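Local structure of alkylhalidase CmlS (Streptomyces venezuelae, 3I3L) at residues L77-K82 with D131-D136; T144-T149 with V166-E171; P159-L164 with T174-F179. The protein carries a covalently bound FAD and is a flavin-dependent halogenase of chloramphenicol biosynthesis. All blocks are in the same frame, centred on the assembly; numbering follows the deposited sequence.

Contact 1 of 3, residues L77-K82 with D131-D136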
loop_
_atom_site.group_PDB
_atom_site.type_symbol
_atom_site.label_atom_id
_atom_site.label_comp_id
_atom_site.label_asym_id
_atom_site.label_seq_id
_atom_site.Cartn_x
_atom_site.Cartn_y
_atom_site.Cartn_z
ATOM N N LEU A 77 -5.592 0.265 -17.895
ATOM C CA LEU A 77 -6.783 1.064 -18.119
ATOM C C LEU A 77 -6.574 2.003 -19.314
ATOM O O LEU A 77 -7.452 2.818 -19.607
ATOM C CB LEU A 77 -7.124 1.931 -16.902
ATOM C CG LEU A 77 -7.762 1.234 -15.682
ATOM C CD1 LEU A 77 -7.804 2.208 -14.472
ATOM C CD2 LEU A 77 -9.150 0.697 -16.034
ATOM N N GLY A 78 -5.399 1.926 -19.957
ATOM C CA GLY A 78 -5.192 2.606 -21.252
ATOM C C GLY A 78 -4.565 3.973 -21.201
ATOM O O GLY A 78 -4.567 4.718 -22.180
ATOM N N LEU A 79 -3.945 4.296 -20.090
ATOM C CA LEU A 79 -3.431 5.628 -19.932
ATOM C C LEU A 79 -1.943 5.821 -20.279
ATOM O O LEU A 79 -1.385 6.924 -20.113
ATOM C CB LEU A 79 -3.750 6.071 -18.519
ATOM C CG LEU A 79 -5.263 6.340 -18.439
ATOM C CD1 LEU A 79 -5.768 5.887 -17.121
ATOM C CD2 LEU A 79 -5.497 7.746 -18.617
ATOM N N GLN A 80 -1.310 4.751 -20.735
ATOM C CA GLN A 80 0.162 4.760 -20.950
ATOM C C GLN A 80 0.703 5.924 -21.794
ATOM O O GLN A 80 1.719 6.535 -21.448
ATOM C CB GLN A 80 0.656 3.464 -21.540
ATOM C CG GLN A 80 2.071 3.281 -21.239
ATOM C CD GLN A 80 2.332 3.352 -19.737
ATOM O OE1 GLN A 80 1.850 2.508 -18.957
ATOM N NE2 GLN A 80 3.122 4.348 -19.328
ATOM N N GLU A 81 0.045 6.199 -22.909
ATOM C CA GLU A 81 0.506 7.241 -23.813
ATOM C C GLU A 81 0.334 8.608 -23.171
ATOM O O GLU A 81 1.265 9.386 -23.183
ATOM C CB GLU A 81 -0.292 7.194 -25.114
ATOM C CG GLU A 81 0.020 5.996 -25.977
ATOM C CD GLU A 81 -0.263 6.307 -27.428
ATOM O OE1 GLU A 81 -1.473 6.371 -27.791
ATOM O OE2 GLU A 81 0.729 6.516 -28.187
ATOM N N LYS A 82 -0.850 8.901 -22.606
ATOM C CA LYS A 82 -1.051 10.166 -21.907
ATOM C C LYS A 82 -0.011 10.357 -20.794
ATOM O O LYS A 82 0.542 11.454 -20.618
ATOM C CB LYS A 82 -2.493 10.332 -21.400
ATOM C CG LYS A 82 -3.462 10.998 -22.460
ATOM C CD LYS A 82 -4.853 11.342 -21.907
ATOM C CE LYS A 82 -5.001 12.862 -21.441
ATOM N NZ LYS A 82 -6.109 13.182 -20.346
ATOM N N ASP A 131 -3.899 14.290 -10.825
ATOM C CA ASP A 131 -5.325 14.035 -10.530
ATOM C C ASP A 131 -6.232 14.578 -11.680
ATOM O O ASP A 131 -7.229 13.964 -12.030
ATOM C CB ASP A 131 -5.726 14.679 -9.213
ATOM C CG ASP A 131 -5.110 13.969 -7.982
ATOM O OD1 ASP A 131 -4.263 13.077 -8.129
ATOM O OD2 ASP A 131 -5.505 14.296 -6.845
ATOM N N LYS A 132 -5.859 15.713 -12.261
ATOM C CA LYS A 132 -6.660 16.306 -13.316
ATOM C C LYS A 132 -6.565 15.525 -14.623
ATOM O O LYS A 132 -7.494 15.512 -15.410
ATOM C CB LYS A 132 -6.280 17.768 -13.539
ATOM C CG LYS A 132 -6.970 18.389 -14.748
ATOM C CD LYS A 132 -6.762 19.913 -14.802
ATOM C CE LYS A 132 -7.001 20.438 -16.237
ATOM N NZ LYS A 132 -8.443 20.478 -16.546
ATOM N N LEU A 133 -5.442 14.867 -14.836
ATOM C CA LEU A 133 -5.218 14.050 -16.020
ATOM C C LEU A 133 -6.142 12.805 -16.007
ATOM O O LEU A 133 -6.758 12.490 -16.997
ATOM C CB LEU A 133 -3.734 13.650 -16.086
ATOM C CG LEU A 133 -3.021 12.836 -17.177
ATOM C CD1 LEU A 133 -3.383 11.388 -17.154
ATOM C CD2 LEU A 133 -3.257 13.412 -18.566
ATOM N N LEU A 134 -6.242 12.135 -14.865
ATOM C CA LEU A 134 -7.158 11.033 -14.675
ATOM C C LEU A 134 -8.602 11.433 -14.854
ATOM O O LEU A 134 -9.396 10.707 -15.494
ATOM C CB LEU A 134 -7.011 10.461 -13.276
ATOM C CG LEU A 134 -5.664 9.869 -12.867
ATOM C CD1 LEU A 134 -5.822 9.035 -11.547
ATOM C CD2 LEU A 134 -5.098 8.974 -13.951
ATOM N N LEU A 135 -8.960 12.570 -14.293
ATOM C CA LEU A 135 -10.338 12.978 -14.320
ATOM C C LEU A 135 -10.785 13.362 -15.754
ATOM O O LEU A 135 -11.885 13.041 -16.165
ATOM C CB LEU A 135 -10.588 14.126 -13.313
ATOM C CG LEU A 135 -12.080 14.338 -12.980
ATOM C CD1 LEU A 135 -12.740 12.982 -12.484
ATOM C CD2 LEU A 135 -12.262 15.445 -11.953
ATOM N N ASP A 136 -9.924 14.073 -16.474
ATOM C CA ASP A 136 -10.143 14.440 -17.867
ATOM C C ASP A 136 -10.174 13.205 -18.732
ATOM O O ASP A 136 -10.951 13.112 -19.650
ATOM C CB ASP A 136 -9.024 15.388 -18.334
ATOM C CG ASP A 136 -9.166 16.767 -17.763
ATOM O OD1 ASP A 136 -10.165 17.039 -17.077
ATOM O OD2 ASP A 136 -8.258 17.608 -17.972
#
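Leu79 and Lys82, where helix 80-86 sets out, pack against Leu133, Leu134 and Asp136 of helix 127-140 in a mainly apolar helix-to-helix contact inside the FAD-binding domain. A Schellman motif at Gly78 closes the preceding helix, 68-76, and turns the chain so that Leu79 faces helix 127-140. The two methyls of Leu79 are divided between neighbouring partners. CD2 approaches CD1 of Leu133 at 4.5 Å, whereas CD1 approaches CD2 of Leu134. Leu74 of helix 68-76 touches both Leu79 and Leu134, so three helices share this small core. The CB of Leu134 is directed away from 77-82, and only its methyl end bends back; the same side chain lies about 8 Å from the bound FAD. Asp131, one turn before Leu135, forms salt bridges with Arg127 and Arg59, both FAD-binding residues, which makes it a second-shell residue of that site. On the outer margin, Lys132 NZ meets the syn lone pair of Asp136 OD2 at 3.2 Å, a salt bridge along one helix turn. Lys82 NZ remains 5.5 Å from Asp136 OD2 and has a long, weak ion pair with Glu137. With CG of Leu133 anti to its own N (chi1 -178°), its branch reaches out beside the lysine chain, which bends at chi3 and runs past it in the opposing direction. The packing is tight there: Lys82 CE lies 3.4 Å from Leu133 CD2.

Contact 2 of 3, residues T144-T149 with V166-E171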
loop_
_atom_site.group_PDB
_atom_site.type_symbol
_atom_site.label_atom_id
_atom_site.label_comp_id
_atom_site.label_asym_id
_atom_site.label_seq_id
_atom_site.Cartn_x
_atom_site.Cartn_y
_atom_site.Cartn_z
ATOM N N THR A 144 -19.758 10.874 -16.861
ATOM C CA THR A 144 -20.267 12.174 -16.432
ATOM C C THR A 144 -19.491 12.695 -15.231
ATOM O O THR A 144 -19.382 11.993 -14.207
ATOM C CB THR A 144 -21.786 12.033 -16.018
ATOM O OG1 THR A 144 -22.510 11.420 -17.088
ATOM C CG2 THR A 144 -22.411 13.420 -15.676
ATOM N N VAL A 145 -18.974 13.915 -15.327
ATOM C CA VAL A 145 -18.181 14.452 -14.247
ATOM C C VAL A 145 -18.718 15.833 -13.880
ATOM O O VAL A 145 -18.807 16.682 -14.740
ATOM C CB VAL A 145 -16.632 14.533 -14.612
ATOM C CG1 VAL A 145 -15.864 15.372 -13.584
ATOM C CG2 VAL A 145 -16.003 13.146 -14.766
ATOM N N HIS A 146 -19.042 16.058 -12.612
ATOM C CA HIS A 146 -19.414 17.360 -12.123
ATOM C C HIS A 146 -18.378 17.874 -11.124
ATOM O O HIS A 146 -18.362 17.463 -9.946
ATOM C CB HIS A 146 -20.783 17.332 -11.427
ATOM C CG HIS A 146 -21.890 16.729 -12.241
ATOM N ND1 HIS A 146 -22.242 17.214 -13.484
ATOM C CD2 HIS A 146 -22.764 15.724 -11.963
ATOM C CE1 HIS A 146 -23.273 16.520 -13.945
ATOM N NE2 HIS A 146 -23.610 15.612 -13.043
ATOM N N GLU A 147 -17.555 18.825 -11.567
ATOM C CA GLU A 147 -16.655 19.531 -10.686
ATOM C C GLU A 147 -17.452 20.583 -9.942
ATOM O O GLU A 147 -18.576 20.874 -10.311
ATOM C CB GLU A 147 -15.500 20.166 -11.455
ATOM C CG GLU A 147 -14.452 19.157 -11.895
ATOM C CD GLU A 147 -13.354 19.777 -12.673
ATOM O OE1 GLU A 147 -12.885 20.883 -12.303
ATOM O OE2 GLU A 147 -12.917 19.155 -13.670
ATOM N N GLU A 148 -16.869 21.113 -8.878
ATOM C CA GLU A 148 -17.525 22.110 -8.034
ATOM C C GLU A 148 -18.947 21.693 -7.648
ATOM O O GLU A 148 -19.858 22.520 -7.613
ATOM C CB GLU A 148 -17.537 23.491 -8.710
ATOM C CG GLU A 148 -16.143 24.013 -9.068
ATOM C CD GLU A 148 -16.175 25.432 -9.707
ATOM O OE1 GLU A 148 -16.753 25.597 -10.793
ATOM O OE2 GLU A 148 -15.616 26.370 -9.120
ATOM N N THR A 149 -19.128 20.414 -7.300
ATOM C CA THR A 149 -20.443 19.874 -6.971
ATOM C C THR A 149 -20.243 18.941 -5.760
ATOM O O THR A 149 -20.100 17.730 -5.938
ATOM C CB THR A 149 -21.043 19.061 -8.181
ATOM O OG1 THR A 149 -21.100 19.872 -9.354
ATOM C CG2 THR A 149 -22.454 18.587 -7.902
ATOM N N VAL A 166 -26.755 16.793 -3.395
ATOM C CA VAL A 166 -25.637 17.463 -4.101
ATOM C C VAL A 166 -25.912 18.985 -4.201
ATOM O O VAL A 166 -27.065 19.404 -4.433
ATOM C CB VAL A 166 -25.598 16.835 -5.511
ATOM C CG1 VAL A 166 -25.425 17.824 -6.565
ATOM C CG2 VAL A 166 -24.609 15.672 -5.566
ATOM N N ARG A 167 -24.875 19.816 -4.025
ATOM C CA ARG A 167 -25.035 21.268 -4.192
ATOM C C ARG A 167 -24.625 21.693 -5.575
ATOM O O ARG A 167 -23.436 21.766 -5.863
ATOM C CB ARG A 167 -24.267 22.070 -3.140
ATOM C CG ARG A 167 -25.156 22.643 -2.034
ATOM C CD ARG A 167 -24.675 24.010 -1.453
ATOM N NE ARG A 167 -23.214 24.077 -1.211
ATOM C CZ ARG A 167 -22.597 23.803 -0.041
ATOM N NH1 ARG A 167 -21.270 23.885 0.040
ATOM N NH2 ARG A 167 -23.291 23.443 1.056
ATOM N N ARG A 168 -25.625 21.964 -6.414
ATOM C CA ARG A 168 -25.482 22.349 -7.833
ATOM C C ARG A 168 -25.947 23.795 -7.947
ATOM O O ARG A 168 -27.134 24.091 -7.770
ATOM C CB ARG A 168 -26.382 21.468 -8.708
ATOM C CG ARG A 168 -26.231 21.650 -10.218
ATOM C CD ARG A 168 -27.314 20.866 -10.975
ATOM N NE ARG A 168 -26.774 20.157 -12.150
ATOM C CZ ARG A 168 -26.234 18.923 -12.152
ATOM N NH1 ARG A 168 -26.127 18.199 -11.035
ATOM N NH2 ARG A 168 -25.791 18.411 -13.299
ATOM N N GLY A 169 -25.001 24.689 -8.229
ATOM C CA GLY A 169 -25.236 26.121 -8.069
ATOM C C GLY A 169 -25.259 26.427 -6.581
ATOM O O GLY A 169 -24.277 26.185 -5.876
ATOM N N GLY A 170 -26.380 26.973 -6.106
ATOM C CA GLY A 170 -26.624 27.171 -4.658
ATOM C C GLY A 170 -27.815 26.335 -4.215
ATOM O O GLY A 170 -28.249 26.402 -3.057
ATOM N N GLU A 171 -28.338 25.542 -5.157
ATOM C CA GLU A 171 -29.468 24.667 -4.920
ATOM C C GLU A 171 -28.988 23.268 -4.481
ATOM O O GLU A 171 -28.057 22.700 -5.073
ATOM C CB GLU A 171 -30.300 24.522 -6.199
ATOM C CG GLU A 171 -30.749 25.865 -6.856
ATOM C CD GLU A 171 -31.458 25.675 -8.222
ATOM O OE1 GLU A 171 -31.710 26.697 -8.922
ATOM O OE2 GLU A 171 -31.760 24.511 -8.598
#
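Over one face of the His146 imidazole stands the guanidinium of Arg168, whose NH1 is 4.1 Å above the ring plane and displaced toward the rim. The two planes are 77° apart, so the groups do not stack. NH2 makes the closest approach, standing over the ring face 3.2 Å from His146 CE1; the imidazole in turn lies oblique to the guanidinium. The imidazole also meets the ring of Tyr52, the planes inclined at about 40°. Arg168 spans the gap because its CG points opposite the backbone N (chi1 -174°) and the chain stays extended until it bends at chi3. Deeper in, the contact is apolar: Thr149 CG2 meets Val166 CG1 at 3.3 Å, unusually short, so its exact value is doubtful. Arg167 O passes 3.7 Å from Thr149 CA. The Thr149 hydroxyl is used within its own segment, where OG1 donates to Glu147 O at 2.9 Å from well above the carbonyl plane and holds the loop after strand 144-146 in a tight bend. Gly169, with positive phi, and Gly170 form the corners of a type II' turn closed by Glu171 N to Arg168 O at 3.2 Å, with Arg168 N returning a bond to Glu171 O. The arrangement sets the hairpin 162-168/171-177 of a three-stranded antiparallel meander against edge strand 144-146 of the mostly parallel, Rossmann-type sheet, close to the FAD-binding residues Glu53 and Val151.

Contact 3 of 3, residues P159-L164 with T174-F179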
loop_
_atom_site.group_PDB
_atom_site.type_symbol
_atom_site.label_atom_id
_atom_site.label_comp_id
_atom_site.label_asym_id
_atom_site.label_seq_id
_atom_site.Cartn_x
_atom_site.Cartn_y
_atom_site.Cartn_z
ATOM N N PRO A 159 -33.352 0.569 1.403
ATOM C CA PRO A 159 -32.519 -0.588 1.060
ATOM C C PRO A 159 -32.412 -0.870 -0.446
ATOM O O PRO A 159 -31.469 -1.563 -0.851
ATOM C CB PRO A 159 -33.223 -1.744 1.773
ATOM C CG PRO A 159 -34.645 -1.305 1.884
ATOM C CD PRO A 159 -34.555 0.185 2.182
ATOM N N ASP A 160 -33.352 -0.331 -1.261
ATOM C CA ASP A 160 -33.341 -0.538 -2.729
ATOM C C ASP A 160 -32.515 0.443 -3.533
ATOM O O ASP A 160 -32.361 0.297 -4.733
ATOM C CB ASP A 160 -34.778 -0.593 -3.293
ATOM C CG ASP A 160 -35.572 -1.792 -2.734
ATOM O OD1 ASP A 160 -34.959 -2.872 -2.436
ATOM O OD2 ASP A 160 -36.785 -1.635 -2.527
ATOM N N ARG A 161 -31.989 1.475 -2.901
ATOM C CA ARG A 161 -31.323 2.489 -3.693
ATOM C C ARG A 161 -30.381 3.278 -2.828
ATOM O O ARG A 161 -30.395 3.130 -1.607
ATOM C CB ARG A 161 -32.377 3.475 -4.278
ATOM C CG ARG A 161 -33.333 4.028 -3.210
ATOM C CD ARG A 161 -34.318 5.132 -3.817
ATOM N NE ARG A 161 -34.894 4.655 -5.075
ATOM C CZ ARG A 161 -35.882 3.769 -5.140
ATOM N NH1 ARG A 161 -36.453 3.274 -4.028
ATOM N NH2 ARG A 161 -36.307 3.382 -6.321
ATOM N N VAL A 162 -29.598 4.141 -3.457
ATOM C CA VAL A 162 -28.859 5.142 -2.714
ATOM C C VAL A 162 -29.390 6.485 -3.176
ATOM O O VAL A 162 -29.558 6.661 -4.358
ATOM C CB VAL A 162 -27.310 5.056 -3.023
ATOM C CG1 VAL A 162 -26.586 6.233 -2.469
ATOM C CG2 VAL A 162 -26.712 3.742 -2.471
ATOM N N VAL A 163 -29.633 7.428 -2.252
ATOM C CA VAL A 163 -29.951 8.801 -2.630
ATOM C C VAL A 163 -28.975 9.840 -2.137
ATOM O O VAL A 163 -28.868 10.042 -0.994
ATOM C CB VAL A 163 -31.383 9.172 -2.184
ATOM C CG1 VAL A 163 -31.768 10.567 -2.713
ATOM C CG2 VAL A 163 -32.361 8.115 -2.694
ATOM N N LEU A 164 -28.338 10.567 -3.042
ATOM C CA LEU A 164 -27.375 11.605 -2.671
ATOM C C LEU A 164 -27.969 12.997 -2.726
ATOM O O LEU A 164 -28.741 13.305 -3.629
ATOM C CB LEU A 164 -26.180 11.559 -3.642
ATOM C CG LEU A 164 -25.054 10.559 -3.309
ATOM C CD1 LEU A 164 -25.560 9.212 -3.222
ATOM C CD2 LEU A 164 -24.034 10.646 -4.392
ATOM N N THR A 174 -31.043 16.427 -5.735
ATOM C CA THR A 174 -31.127 15.104 -5.231
ATOM C C THR A 174 -30.914 14.111 -6.361
ATOM O O THR A 174 -31.442 14.292 -7.433
ATOM C CB THR A 174 -32.532 15.032 -4.563
ATOM O OG1 THR A 174 -32.397 15.000 -3.155
ATOM C CG2 THR A 174 -33.355 13.921 -5.039
ATOM N N VAL A 175 -30.139 13.055 -6.155
ATOM C CA VAL A 175 -29.898 12.066 -7.223
ATOM C C VAL A 175 -29.899 10.608 -6.701
ATOM O O VAL A 175 -29.307 10.360 -5.657
ATOM C CB VAL A 175 -28.547 12.231 -7.889
ATOM C CG1 VAL A 175 -28.539 11.347 -9.157
ATOM C CG2 VAL A 175 -28.274 13.700 -8.302
ATOM N N GLU A 176 -30.520 9.660 -7.429
ATOM C CA GLU A 176 -30.550 8.276 -6.984
ATOM C C GLU A 176 -29.643 7.418 -7.835
ATOM O O GLU A 176 -29.364 7.758 -8.983
ATOM C CB GLU A 176 -31.974 7.682 -6.943
ATOM C CG GLU A 176 -32.607 7.358 -8.295
ATOM C CD GLU A 176 -33.944 6.683 -8.196
ATOM O OE1 GLU A 176 -34.858 7.180 -8.890
ATOM O OE2 GLU A 176 -34.103 5.633 -7.494
ATOM N N SER A 177 -29.159 6.315 -7.253
ATOM C CA SER A 177 -28.325 5.364 -7.984
ATOM C C SER A 177 -28.418 3.989 -7.341
ATOM O O SER A 177 -28.964 3.849 -6.229
ATOM C CB SER A 177 -26.881 5.900 -8.048
ATOM O OG SER A 177 -26.288 5.910 -6.721
ATOM N N ASP A 178 -27.962 2.958 -8.051
ATOM C CA ASP A 178 -27.936 1.618 -7.542
ATOM C C ASP A 178 -26.815 1.413 -6.482
ATOM O O ASP A 178 -27.025 0.693 -5.467
ATOM C CB ASP A 178 -27.685 0.637 -8.667
ATOM C CG ASP A 178 -28.796 0.671 -9.720
ATOM O OD1 ASP A 178 -29.953 0.610 -9.284
ATOM O OD2 ASP A 178 -28.478 0.752 -10.938
ATOM N N PHE A 179 -25.644 1.993 -6.761
ATOM C CA PHE A 179 -24.518 1.918 -5.820
ATOM C C PHE A 179 -23.896 3.269 -5.634
ATOM O O PHE A 179 -24.102 4.198 -6.483
ATOM C CB PHE A 179 -23.459 0.912 -6.257
ATOM C CG PHE A 179 -23.909 -0.491 -6.185
ATOM C CD1 PHE A 179 -23.686 -1.251 -5.058
ATOM C CD2 PHE A 179 -24.513 -1.096 -7.286
ATOM C CE1 PHE A 179 -24.099 -2.588 -4.981
ATOM C CE2 PHE A 179 -24.958 -2.459 -7.217
ATOM C CZ PHE A 179 -24.727 -3.200 -6.088
HETATM O O HOH W 1 -31.557 1.301 -7.634
#
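Val162 with Ser177 and Leu164 with Val175 form hydrogen-bonded pairs where strands 162-168 and 171-177 run antiparallel, and these backbone bonds carry most of the contact; Leu164 N to Val175 O is 2.8 Å. Between them, Val163 and Glu176 form a non-hydrogen-bonded pair, and Glu176 CA approaches Val162 O at 3.2 Å in a CA-H...O contact. The one ionic link across the strands is Arg161 to Glu176. NE donates almost straight (172°) to OE2 at 2.7 Å, in the guanidinium plane but tilted from the carboxylate plane on the syn side; NH2 adds a weak bond to the same oxygen. Arg161 CG lies between its N and carbonyl carbon (chi1 51°) and the chain bends at chi3, which brings NE to that oxygen. Asp158 binds NH1 of Arg161, so a leucine here would probably leave Glu176 and Asp158 without their shared cation. A further polar bond runs from Ser177 OG to Phe179 O at 2.8 Å. On the face of Val162, Leu164, Val175 and Ser177, both Leu164 and Ser177 touch Ala27 of strand 25-29. Strand 162-168 also bonds through Val163 to Asp155, completing the three-stranded antiparallel meander characteristic of glutathione-reductase-type FAD-binding folds.

Overall arrangement
All three contacts belong to the FAD-binding domain but differ in depth. Contact 1 is buried among helices, near but not touching the FAD, and relies on leucine methyls, with charges at its margin. Contacts 2 and 3 are only partly buried, nearer the surface, about 17 Å apart between centres, and share strand 162-168. In contact 3 that strand is joined to its hairpin partner by regular backbone bonds, while in contact 2 its far end meets strand 144-146 and the loop after it, mainly through side chains, with no hydrogen bond across. Helix 127-140 leads into strand 144-146, and Leu135 CD2 packs 4.0 Å from Val145 CG1, so contacts 1 and 2 touch; contacts 1 and 3 do not.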